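PDB 4ZXA: hydroquinone dioxygenase large subunit from Pseudomonas sp., which probably carries the metal-dependent active site of a two-subunit dioxygenase that uses oxygen to cleave the ring of hydroquinone. Local coordinates for residues L223-S233 / C244-P253; F264-V275 / A285-D293. One frame throughout, in Å; residues are numbered along the deposited sequence.

Contact 1. Residues L223-S233 / C244-P253; sequences LSRSDVTWNPS and CPTTEEFILP. With H8N (4-hydroxybenzonitrile), chain J.
W230 lies like a plate between the residues on the two sides of the corner at F250. Over one face of the indole stands E248, its CB 3.4 Å from the centroid of the six-membered ring of W230 in a CH-pi contact, with the carboxylate stacked 25° from the ring plane. The opposite face rests on CA of L252 and CD of P253, both CH-pi contacts beneath the five-membered ring, while CD1 of L252 reaches CE3 of W230. The first torsion of W230, -52°, sets CG anti to the carbonyl carbon and brings the indole nitrogen to the backbone just before the corner, where NE1 donates to the backbone O of E249 (2.6 Å) from above the carbonyl plane. Water 2 joins the same O to OG1 of T229. With an alanine in place of W230, the E249 carbonyl would probably lose its indole donor, and a gap would be likely to open between E248 and L252. The backbone of W230 is held as well: its N donates to O of T247 (3.2 Å) and, weakly, to OE1 of E248. T246 suits its place because its two branches part: OG1, anti to the backbone N (chi1 174°), accepts from N of N231 at 2.7 Å and donates to OE1 of E248, whereas CG2 turns to the ligand. Further along, N of S233 donates to O of P245 (3.1 Å), and the rigid ring of P232 packs its CB on C244 CB while CG and CD lie against the 4-hydroxybenzonitrile ring. The ligand hydroxyl OAB donates to OE2 of E248, a very short bond whose carboxylate oxygen is less surely placed. Loop and strand thus form one wall of the 4-hydroxybenzonitrile pocket in this cupin-type dioxygenase, beside the cadmium that H256, N258, E262 and H303 bind.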
loop_
_atom_site.group_PDB
_atom_site.type_symbol
_atom_site.label_atom_id
_atom_site.label_comp_id
_atom_site.label_asym_id
_atom_site.label_seq_id
_atom_site.Cartn_x
_atom_site.Cartn_y
_atom_site.Cartn_z
ATOM N N LEU E 223 9.397 -26.815 -6.454
ATOM C CA LEU E 223 8.718 -25.545 -6.209
ATOM C C LEU E 223 7.950 -25.574 -4.888
ATOM O O LEU E 223 7.952 -24.596 -4.144
ATOM C CB LEU E 223 7.789 -25.159 -7.365
ATOM C CG LEU E 223 8.506 -24.915 -8.698
ATOM C CD1 LEU E 223 7.515 -24.482 -9.767
ATOM C CD2 LEU E 223 9.625 -23.896 -8.549
ATOM N N SER E 224 7.315 -26.703 -4.581
ATOM C CA SER E 224 6.484 -26.783 -3.377
ATOM C C SER E 224 7.321 -26.497 -2.140
ATOM O O SER E 224 6.789 -26.162 -1.078
ATOM C CB SER E 224 5.783 -28.147 -3.255
ATOM O OG SER E 224 6.670 -29.183 -2.839
ATOM N N ARG E 225 8.633 -26.647 -2.283
ATOM C CA ARG E 225 9.525 -26.485 -1.151
ATOM C C ARG E 225 10.275 -25.155 -1.196
ATOM O O ARG E 225 11.216 -24.945 -0.444
ATOM C CB ARG E 225 10.471 -27.683 -1.042
ATOM C CG ARG E 225 9.720 -28.998 -0.774
ATOM C CD ARG E 225 10.614 -30.239 -0.855
ATOM N NE ARG E 225 9.856 -31.452 -0.559
ATOM C CZ ARG E 225 10.092 -32.273 0.464
ATOM N NH1 ARG E 225 11.089 -32.047 1.308
ATOM N NH2 ARG E 225 9.329 -33.343 0.632
ATOM N N SER E 226 9.828 -24.252 -2.062
ATOM C CA SER E 226 10.398 -22.910 -2.128
ATOM C C SER E 226 10.079 -22.096 -0.881
ATOM O O SER E 226 8.929 -22.017 -0.473
ATOM C CB SER E 226 9.885 -22.168 -3.363
ATOM O OG SER E 226 10.294 -20.806 -3.336
ATOM N N ASP E 227 11.096 -21.469 -0.303
ATOM C CA ASP E 227 10.950 -20.736 0.960
ATOM C C ASP E 227 10.902 -19.225 0.764
ATOM O O ASP E 227 10.962 -18.471 1.740
ATOM C CB ASP E 227 12.105 -21.072 1.909
ATOM C CG ASP E 227 13.468 -20.759 1.300
ATOM O OD1 ASP E 227 13.713 -21.144 0.124
ATOM O OD2 ASP E 227 14.294 -20.119 1.989
ATOM N N VAL E 228 10.801 -18.784 -0.489
ATOM C CA VAL E 228 10.748 -17.353 -0.811
ATOM C C VAL E 228 9.683 -17.100 -1.861
ATOM O O VAL E 228 9.301 -18.007 -2.595
ATOM C CB VAL E 228 12.099 -16.824 -1.356
ATOM C CG1 VAL E 228 13.211 -17.063 -0.353
ATOM C CG2 VAL E 228 12.437 -17.486 -2.691
ATOM N N THR E 229 9.205 -15.867 -1.939
ATOM C CA THR E 229 8.220 -15.502 -2.952
ATOM C C THR E 229 8.755 -14.474 -3.951
ATOM O O THR E 229 9.690 -13.738 -3.663
ATOM C CB THR E 229 6.949 -14.944 -2.317
ATOM O OG1 THR E 229 7.266 -13.725 -1.633
ATOM C CG2 THR E 229 6.379 -15.936 -1.346
ATOM N N TRP E 230 8.145 -14.440 -5.128
ATOM C CA TRP E 230 8.556 -13.530 -6.192
ATOM C C TRP E 230 10.071 -13.528 -6.381
ATOM O O TRP E 230 10.743 -12.489 -6.233
ATOM C CB TRP E 230 8.017 -12.147 -5.917
ATOM C CG TRP E 230 6.535 -12.158 -5.648
ATOM C CD1 TRP E 230 5.925 -12.159 -4.430
ATOM C CD2 TRP E 230 5.490 -12.177 -6.623
ATOM N NE1 TRP E 230 4.559 -12.163 -4.581
ATOM C CE2 TRP E 230 4.266 -12.180 -5.920
ATOM C CE3 TRP E 230 5.463 -12.189 -8.020
ATOM C CZ2 TRP E 230 3.032 -12.182 -6.575
ATOM C CZ3 TRP E 230 4.244 -12.193 -8.669
ATOM C CH2 TRP E 230 3.044 -12.183 -7.949
ATOM N N ASN E 231 10.604 -14.706 -6.703
ATOM C CA ASN E 231 12.029 -14.855 -6.927
ATOM C C ASN E 231 12.392 -15.878 -8.000
ATOM O O ASN E 231 12.715 -17.023 -7.695
ATOM C CB ASN E 231 12.741 -15.178 -5.621
ATOM C CG ASN E 231 14.229 -14.891 -5.696
ATOM O OD1 ASN E 231 14.642 -13.810 -6.118
ATOM N ND2 ASN E 231 15.040 -15.864 -5.312
ATOM N N PRO E 232 12.333 -15.453 -9.265
ATOM C CA PRO E 232 12.688 -16.336 -10.379
ATOM C C PRO E 232 14.060 -16.958 -10.135
ATOM O O PRO E 232 15.029 -16.227 -9.906
ATOM C CB PRO E 232 12.728 -15.386 -11.585
ATOM C CG PRO E 232 11.800 -14.241 -11.190
ATOM C CD PRO E 232 12.020 -14.080 -9.707
ATOM N N SER E 233 14.127 -18.289 -10.172
ATOM C CA SER E 233 15.358 -19.016 -9.921
ATOM C C SER E 233 15.544 -20.089 -11.010
ATOM O O SER E 233 14.590 -20.793 -11.362
ATOM C CB SER E 233 15.306 -19.641 -8.525
ATOM O OG SER E 233 16.537 -20.249 -8.184
ATOM N N CYS E 244 13.168 -20.038 -15.277
ATOM C CA CYS E 244 13.343 -19.483 -13.929
ATOM C C CYS E 244 12.043 -19.462 -13.143
ATOM O O CYS E 244 11.478 -18.392 -12.921
ATOM C CB CYS E 244 13.884 -18.057 -14.007
ATOM S SG CYS E 244 15.211 -17.817 -15.219
ATOM N N PRO E 245 11.569 -20.643 -12.708
ATOM C CA PRO E 245 10.289 -20.745 -11.997
ATOM C C PRO E 245 10.390 -20.059 -10.653
ATOM O O PRO E 245 11.497 -19.867 -10.148
ATOM C CB PRO E 245 10.126 -22.250 -11.764
ATOM C CG PRO E 245 11.210 -22.910 -12.599
ATOM C CD PRO E 245 12.297 -21.919 -12.731
ATOM N N THR E 246 9.245 -19.715 -10.075
ATOM C CA THR E 246 9.195 -19.068 -8.770
ATOM C C THR E 246 7.776 -19.221 -8.213
ATOM O O THR E 246 6.829 -19.393 -8.974
ATOM C CB THR E 246 9.566 -17.574 -8.883
ATOM O OG1 THR E 246 9.374 -16.924 -7.627
ATOM C CG2 THR E 246 8.709 -16.885 -9.928
ATOM N N THR E 247 7.643 -19.189 -6.889
ATOM C CA THR E 247 6.353 -19.327 -6.241
ATOM C C THR E 247 5.886 -17.960 -5.762
ATOM O O THR E 247 6.589 -17.287 -5.021
ATOM C CB THR E 247 6.417 -20.341 -5.080
ATOM O OG1 THR E 247 7.274 -19.844 -4.048
ATOM C CG2 THR E 247 6.973 -21.676 -5.589
ATOM N N GLU E 248 4.697 -17.557 -6.198
ATOM C CA GLU E 248 4.205 -16.208 -5.983
ATOM C C GLU E 248 3.022 -16.177 -5.023
ATOM O O GLU E 248 2.053 -16.928 -5.168
ATOM C CB GLU E 248 3.800 -15.562 -7.318
ATOM C CG GLU E 248 4.597 -16.026 -8.523
ATOM C CD GLU E 248 6.043 -15.542 -8.535
ATOM O OE1 GLU E 248 6.743 -15.655 -7.501
ATOM O OE2 GLU E 248 6.486 -15.054 -9.602
ATOM N N GLU E 249 3.118 -15.315 -4.022
ATOM C CA GLU E 249 2.041 -15.118 -3.067
ATOM C C GLU E 249 1.854 -13.627 -2.814
ATOM O O GLU E 249 2.813 -12.865 -2.853
ATOM C CB GLU E 249 2.319 -15.860 -1.761
ATOM C CG GLU E 249 1.091 -16.041 -0.895
ATOM C CD GLU E 249 1.337 -16.927 0.302
ATOM O OE1 GLU E 249 2.305 -17.706 0.284
ATOM O OE2 GLU E 249 0.558 -16.842 1.265
ATOM N N PHE E 250 0.622 -13.221 -2.532
ATOM C CA PHE E 250 0.312 -11.817 -2.313
ATOM C C PHE E 250 0.614 -10.945 -3.532
ATOM O O PHE E 250 0.152 -11.222 -4.633
ATOM C CB PHE E 250 1.070 -11.296 -1.088
ATOM C CG PHE E 250 0.528 -10.011 -0.541
ATOM C CD1 PHE E 250 -0.832 -9.819 -0.408
ATOM C CD2 PHE E 250 1.381 -8.992 -0.157
ATOM C CE1 PHE E 250 -1.331 -8.638 0.096
ATOM C CE2 PHE E 250 0.885 -7.812 0.346
ATOM C CZ PHE E 250 -0.470 -7.635 0.473
ATOM N N ILE E 251 1.359 -9.870 -3.316
ATOM C CA ILE E 251 1.658 -8.914 -4.374
ATOM C C ILE E 251 3.137 -8.809 -4.714
ATOM O O ILE E 251 3.970 -8.702 -3.825
ATOM C CB ILE E 251 1.180 -7.499 -3.980
ATOM C CG1 ILE E 251 -0.241 -7.542 -3.422
ATOM C CG2 ILE E 251 1.267 -6.547 -5.159
ATOM C CD1 ILE E 251 -0.684 -6.246 -2.805
ATOM N N LEU E 252 3.458 -8.832 -6.005
ATOM C CA LEU E 252 4.824 -8.541 -6.453
ATOM C C LEU E 252 5.328 -7.282 -5.722
ATOM O O LEU E 252 4.725 -6.218 -5.814
ATOM C CB LEU E 252 4.854 -8.318 -7.971
ATOM C CG LEU E 252 6.221 -8.006 -8.594
ATOM C CD1 LEU E 252 7.196 -9.181 -8.445
ATOM C CD2 LEU E 252 6.086 -7.599 -10.063
ATOM N N PRO E 253 6.422 -7.406 -4.963
ATOM C CA PRO E 253 6.865 -6.307 -4.092
ATOM C C PRO E 253 7.278 -4.999 -4.817
ATOM O O PRO E 253 7.578 -4.013 -4.158
ATOM C CB PRO E 253 8.050 -6.924 -3.340
ATOM C CG PRO E 253 7.792 -8.411 -3.373
ATOM C CD PRO E 253 7.183 -8.644 -4.720
HETATM N NAA H8N J . 8.813 -8.650 -14.096
HETATM C CAC H8N J . 8.786 -9.475 -13.305
HETATM C CAI H8N J . 8.720 -10.572 -12.295
HETATM C CAF H8N J . 7.698 -11.507 -12.405
HETATM C CAD H8N J . 7.601 -12.544 -11.482
HETATM C CAH H8N J . 8.544 -12.607 -10.468
HETATM O OAB H8N J . 8.451 -13.614 -9.546
HETATM C CAE H8N J . 9.567 -11.672 -10.355
HETATM C CAG H8N J . 9.658 -10.645 -11.282
HETATM O O HOH W 1 9.929 -18.020 -5.093
HETATM O O HOH W 2 4.812 -12.199 -0.890
#

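Contact 2. Residues F264-V275 / A285-D293; sequences FIQMSDEIVWDV and ARITMRAGD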
loop_
_atom_site.group_PDB
_atom_site.type_symbol
_atom_site.label_atom_id
_atom_site.label_comp_id
_atom_site.label_asym_id
_atom_site.label_seq_id
_atom_site.Cartn_x
_atom_site.Cartn_y
_atom_site.Cartn_z
ATOM N N PHE E 264 5.741 -15.392 -19.524
ATOM C CA PHE E 264 5.202 -16.022 -18.329
ATOM C C PHE E 264 4.396 -17.276 -18.725
ATOM O O PHE E 264 3.506 -17.195 -19.574
ATOM C CB PHE E 264 4.275 -15.043 -17.600
ATOM C CG PHE E 264 4.967 -13.844 -16.997
ATOM C CD1 PHE E 264 6.342 -13.815 -16.822
ATOM C CD2 PHE E 264 4.227 -12.746 -16.571
ATOM C CE1 PHE E 264 6.974 -12.703 -16.254
ATOM C CE2 PHE E 264 4.851 -11.632 -15.995
ATOM C CZ PHE E 264 6.231 -11.616 -15.840
ATOM N N ILE E 265 4.716 -18.433 -18.142
ATOM C CA ILE E 265 3.861 -19.626 -18.265
ATOM C C ILE E 265 3.313 -19.999 -16.897
ATOM O O ILE E 265 4.068 -20.464 -16.032
ATOM C CB ILE E 265 4.631 -20.856 -18.711
ATOM C CG1 ILE E 265 5.612 -20.527 -19.843
ATOM C CG2 ILE E 265 3.654 -21.969 -19.091
ATOM C CD1 ILE E 265 5.033 -20.602 -21.210
ATOM N N GLN E 266 2.013 -19.807 -16.692
ATOM C CA GLN E 266 1.418 -20.053 -15.379
ATOM C C GLN E 266 1.215 -21.561 -15.149
ATOM O O GLN E 266 0.477 -22.217 -15.887
ATOM C CB GLN E 266 0.109 -19.262 -15.222
ATOM C CG GLN E 266 -0.492 -19.281 -13.823
ATOM C CD GLN E 266 0.352 -18.513 -12.824
ATOM O OE1 GLN E 266 0.952 -17.500 -13.170
ATOM N NE2 GLN E 266 0.411 -18.994 -11.582
ATOM N N MET E 267 1.870 -22.118 -14.134
ATOM C CA MET E 267 1.863 -23.574 -13.980
ATOM C C MET E 267 0.798 -24.089 -13.017
ATOM O O MET E 267 0.229 -25.163 -13.235
ATOM C CB MET E 267 3.253 -24.109 -13.611
ATOM C CG MET E 267 4.227 -24.061 -14.766
ATOM S SD MET E 267 5.831 -24.802 -14.407
ATOM C CE MET E 267 6.254 -23.988 -12.876
ATOM N N SER E 268 0.525 -23.328 -11.960
ATOM C CA SER E 268 -0.537 -23.684 -11.024
ATOM C C SER E 268 -1.339 -22.464 -10.607
ATOM O O SER E 268 -0.822 -21.352 -10.598
ATOM C CB SER E 268 0.033 -24.353 -9.777
ATOM O OG SER E 268 0.233 -23.406 -8.747
ATOM N N ASP E 269 -2.606 -22.681 -10.273
ATOM C CA ASP E 269 -3.457 -21.640 -9.728
ATOM C C ASP E 269 -3.628 -20.460 -10.685
ATOM O O ASP E 269 -3.835 -20.670 -11.885
ATOM C CB ASP E 269 -2.940 -21.225 -8.353
ATOM C CG ASP E 269 -2.928 -22.400 -7.382
ATOM O OD1 ASP E 269 -4.032 -22.832 -6.975
ATOM O OD2 ASP E 269 -1.835 -22.922 -7.049
ATOM N N GLU E 270 -3.563 -19.234 -10.165
ATOM C CA GLU E 270 -3.728 -18.059 -11.010
ATOM C C GLU E 270 -3.060 -16.820 -10.445
ATOM O O GLU E 270 -2.922 -16.678 -9.233
ATOM C CB GLU E 270 -5.213 -17.777 -11.300
ATOM C CG GLU E 270 -6.042 -17.314 -10.094
ATOM C CD GLU E 270 -7.478 -16.903 -10.463
ATOM O OE1 GLU E 270 -7.915 -17.159 -11.607
ATOM O OE2 GLU E 270 -8.181 -16.323 -9.604
ATOM N N ILE E 271 -2.658 -15.932 -11.352
ATOM C CA ILE E 271 -2.080 -14.636 -11.023
ATOM C C ILE E 271 -2.758 -13.545 -11.856
ATOM O O ILE E 271 -3.085 -13.752 -13.038
ATOM C CB ILE E 271 -0.545 -14.607 -11.307
ATOM C CG1 ILE E 271 0.199 -15.632 -10.433
ATOM C CG2 ILE E 271 0.022 -13.201 -11.097
ATOM C CD1 ILE E 271 1.693 -15.702 -10.684
ATOM N N VAL E 272 -2.972 -12.379 -11.255
ATOM C CA VAL E 272 -3.504 -11.254 -12.015
ATOM C C VAL E 272 -2.464 -10.146 -12.244
ATOM O O VAL E 272 -1.822 -9.653 -11.302
ATOM C CB VAL E 272 -4.757 -10.657 -11.359
ATOM C CG1 VAL E 272 -5.205 -9.391 -12.115
ATOM C CG2 VAL E 272 -5.857 -11.679 -11.318
ATOM N N TRP E 273 -2.319 -9.744 -13.503
ATOM C CA TRP E 273 -1.385 -8.684 -13.852
ATOM C C TRP E 273 -2.062 -7.379 -14.283
ATOM O O TRP E 273 -2.852 -7.366 -15.223
ATOM C CB TRP E 273 -0.417 -9.166 -14.932
ATOM C CG TRP E 273 0.505 -10.234 -14.451
ATOM C CD1 TRP E 273 0.286 -11.578 -14.501
ATOM C CD2 TRP E 273 1.789 -10.060 -13.831
ATOM N NE1 TRP E 273 1.353 -12.251 -13.971
ATOM C CE2 TRP E 273 2.291 -11.344 -13.549
ATOM C CE3 TRP E 273 2.567 -8.944 -13.504
ATOM C CZ2 TRP E 273 3.534 -11.547 -12.944
ATOM C CZ3 TRP E 273 3.804 -9.144 -12.900
ATOM C CH2 TRP E 273 4.270 -10.431 -12.621
ATOM N N ASP E 274 -1.760 -6.291 -13.574
ATOM C CA ASP E 274 -2.090 -4.946 -14.038
ATOM C C ASP E 274 -1.046 -4.552 -15.062
ATOM O O ASP E 274 0.149 -4.555 -14.757
ATOM C CB ASP E 274 -2.005 -3.939 -12.891
ATOM C CG ASP E 274 -3.364 -3.473 -12.410
ATOM O OD1 ASP E 274 -4.355 -4.235 -12.537
ATOM O OD2 ASP E 274 -3.441 -2.341 -11.888
ATOM N N VAL E 275 -1.468 -4.201 -16.266
ATOM C CA VAL E 275 -0.499 -3.822 -17.278
ATOM C C VAL E 275 -0.753 -2.429 -17.781
ATOM O O VAL E 275 -1.845 -2.120 -18.258
ATOM C CB VAL E 275 -0.493 -4.801 -18.452
ATOM C CG1 VAL E 275 0.516 -4.349 -19.510
ATOM C CG2 VAL E 275 -0.195 -6.218 -17.944
ATOM N N ALA E 285 -3.995 -3.173 -20.129
ATOM C CA ALA E 285 -4.669 -4.447 -20.007
ATOM C C ALA E 285 -4.677 -4.961 -18.576
ATOM O O ALA E 285 -3.859 -4.558 -17.747
ATOM C CB ALA E 285 -4.023 -5.466 -20.957
ATOM N N ARG E 286 -5.632 -5.834 -18.291
ATOM C CA ARG E 286 -5.674 -6.572 -17.041
ATOM C C ARG E 286 -5.674 -8.063 -17.371
ATOM O O ARG E 286 -6.661 -8.598 -17.869
ATOM C CB ARG E 286 -6.907 -6.187 -16.220
ATOM C CG ARG E 286 -6.876 -6.719 -14.799
ATOM C CD ARG E 286 -8.124 -6.333 -14.031
ATOM N NE ARG E 286 -7.975 -6.527 -12.588
ATOM C CZ ARG E 286 -8.466 -7.567 -11.915
ATOM N NH1 ARG E 286 -9.147 -8.530 -12.549
ATOM N NH2 ARG E 286 -8.283 -7.638 -10.600
ATOM N N ILE E 287 -4.553 -8.727 -17.120
ATOM C CA ILE E 287 -4.383 -10.115 -17.532
ATOM C C ILE E 287 -4.496 -11.112 -16.373
ATOM O O ILE E 287 -3.751 -11.037 -15.403
ATOM C CB ILE E 287 -3.036 -10.319 -18.254
ATOM C CG1 ILE E 287 -2.904 -9.351 -19.427
ATOM C CG2 ILE E 287 -2.875 -11.761 -18.738
ATOM C CD1 ILE E 287 -1.723 -9.675 -20.308
ATOM N N THR E 288 -5.433 -12.051 -16.493
ATOM C CA THR E 288 -5.594 -13.110 -15.514
ATOM C C THR E 288 -4.982 -14.376 -16.076
ATOM O O THR E 288 -5.410 -14.871 -17.104
ATOM C CB THR E 288 -7.067 -13.373 -15.214
ATOM O OG1 THR E 288 -7.698 -12.164 -14.771
ATOM C CG2 THR E 288 -7.208 -14.447 -14.146
ATOM N N MET E 289 -3.958 -14.896 -15.419
ATOM C CA MET E 289 -3.282 -16.070 -15.947
ATOM C C MET E 289 -3.625 -17.296 -15.120
ATOM O O MET E 289 -3.350 -17.352 -13.914
ATOM C CB MET E 289 -1.764 -15.853 -16.038
ATOM C CG MET E 289 -1.341 -14.836 -17.111
ATOM S SD MET E 289 0.428 -14.841 -17.543
ATOM C CE MET E 289 0.613 -16.397 -18.426
ATOM N N ARG E 290 -4.242 -18.269 -15.779
ATOM C CA ARG E 290 -4.659 -19.506 -15.146
ATOM C C ARG E 290 -3.724 -20.640 -15.529
ATOM O O ARG E 290 -2.905 -20.507 -16.440
ATOM C CB ARG E 290 -6.095 -19.842 -15.555
ATOM C CG ARG E 290 -7.073 -18.706 -15.311
ATOM C CD ARG E 290 -8.519 -19.160 -15.397
ATOM N NE ARG E 290 -9.388 -18.139 -14.823
ATOM C CZ ARG E 290 -10.332 -17.482 -15.488
ATOM N NH1 ARG E 290 -10.575 -17.748 -16.769
ATOM N NH2 ARG E 290 -11.043 -16.557 -14.861
ATOM N N ALA E 291 -3.854 -21.759 -14.831
ATOM C CA ALA E 291 -2.967 -22.897 -15.037
ATOM C C ALA E 291 -2.873 -23.254 -16.518
ATOM O O ALA E 291 -3.899 -23.485 -17.183
ATOM C CB ALA E 291 -3.442 -24.098 -14.213
ATOM N N GLY E 292 -1.643 -23.296 -17.030
ATOM C CA GLY E 292 -1.414 -23.561 -18.438
ATOM C C GLY E 292 -1.305 -22.348 -19.351
ATOM O O GLY E 292 -0.896 -22.476 -20.495
ATOM N N ASP E 293 -1.664 -21.165 -18.869
ATOM C CA ASP E 293 -1.544 -19.966 -19.700
ATOM C C ASP E 293 -0.097 -19.545 -20.028
ATOM O O ASP E 293 0.831 -19.698 -19.216
ATOM C CB ASP E 293 -2.307 -18.794 -19.092
ATOM C CG ASP E 293 -3.810 -19.011 -19.095
ATOM O OD1 ASP E 293 -4.292 -19.904 -19.831
ATOM O OD2 ASP E 293 -4.515 -18.275 -18.370
HETATM O O HOH W 3 -5.962 -22.149 -12.572
#
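W273 and I287 sit opposite each other, and their backbones exchange two hydrogen bonds: N of W273 to O of I287 at 2.7 Å, almost straight at 175°, and N of I287 back to O of W273. The pairs I271 with M289 and V275 with A285 do the same, so each of these six residues has both its N-H and its C=O satisfied across the strands; the bond from N of M289 to O of I271 (2.8 Å) is straight at 179°. This is the antiparallel hairpin of strands 270-277 and 283-290, and its second strand pairs onward with a strand of the small subunit, carrying the sheet across the interface. Beyond the hairpin pairs, the type II turn R290 to D293 meets strand 264-266. N of Q266 donates to O of D293 (2.8 Å), and N of G292 donates to O of Q266 (2.6 Å). Glycine suits this third turn position, since a CB at its positive phi would press on the preceding carbonyl. D293 fastens its own turn, OD2 accepting from N of R290. NE2 of Q266 donates within its own segment to O of S268, while water 3 bridges O of D269 and N of A291. On the face of V272, its CG1 lies 3.7 Å from CZ of R286, over the centre of the guanidinium. E270 and R290 run side by side, carboxylate and guanidinium nearly coplanar, in a long salt bridge (OE1 to NE 3.7 Å); NH1 of R290 has its stronger partner in the O of K22 of the small subunit. On the W273 face, M289, with CG anti to its carbonyl carbon, sets SD 3.9 Å from CB of F264 and obliquely beside the indole, a Met-aromatic contact; the bend at chi3 (70°) turns CE to the F264 carbonyl.

Overall arrangement
Contact 1 closes before contact 2 opens along the chain, and their centres lie 14 Å apart. Strand 241-249, in contact 1, and strand 262-266, in contact 2, both pair with strand 310-318 in one five-stranded sheet; strands 251-257 and 270-277 both flank 301-307 in the eight-stranded sheet. The two contacts touch where L223 CD1 meets M267 CE (3.4 Å), E248 CG meets I271 CD1 and L252 CD2 meets W273 CZ3. Each lends residues to the 4-hydroxybenzonitrile pocket: contact 1 holds six of them, contact 2 F264 and W273. The pocket is therefore built from both sheets, while contact 2 also extends outward to the small subunit.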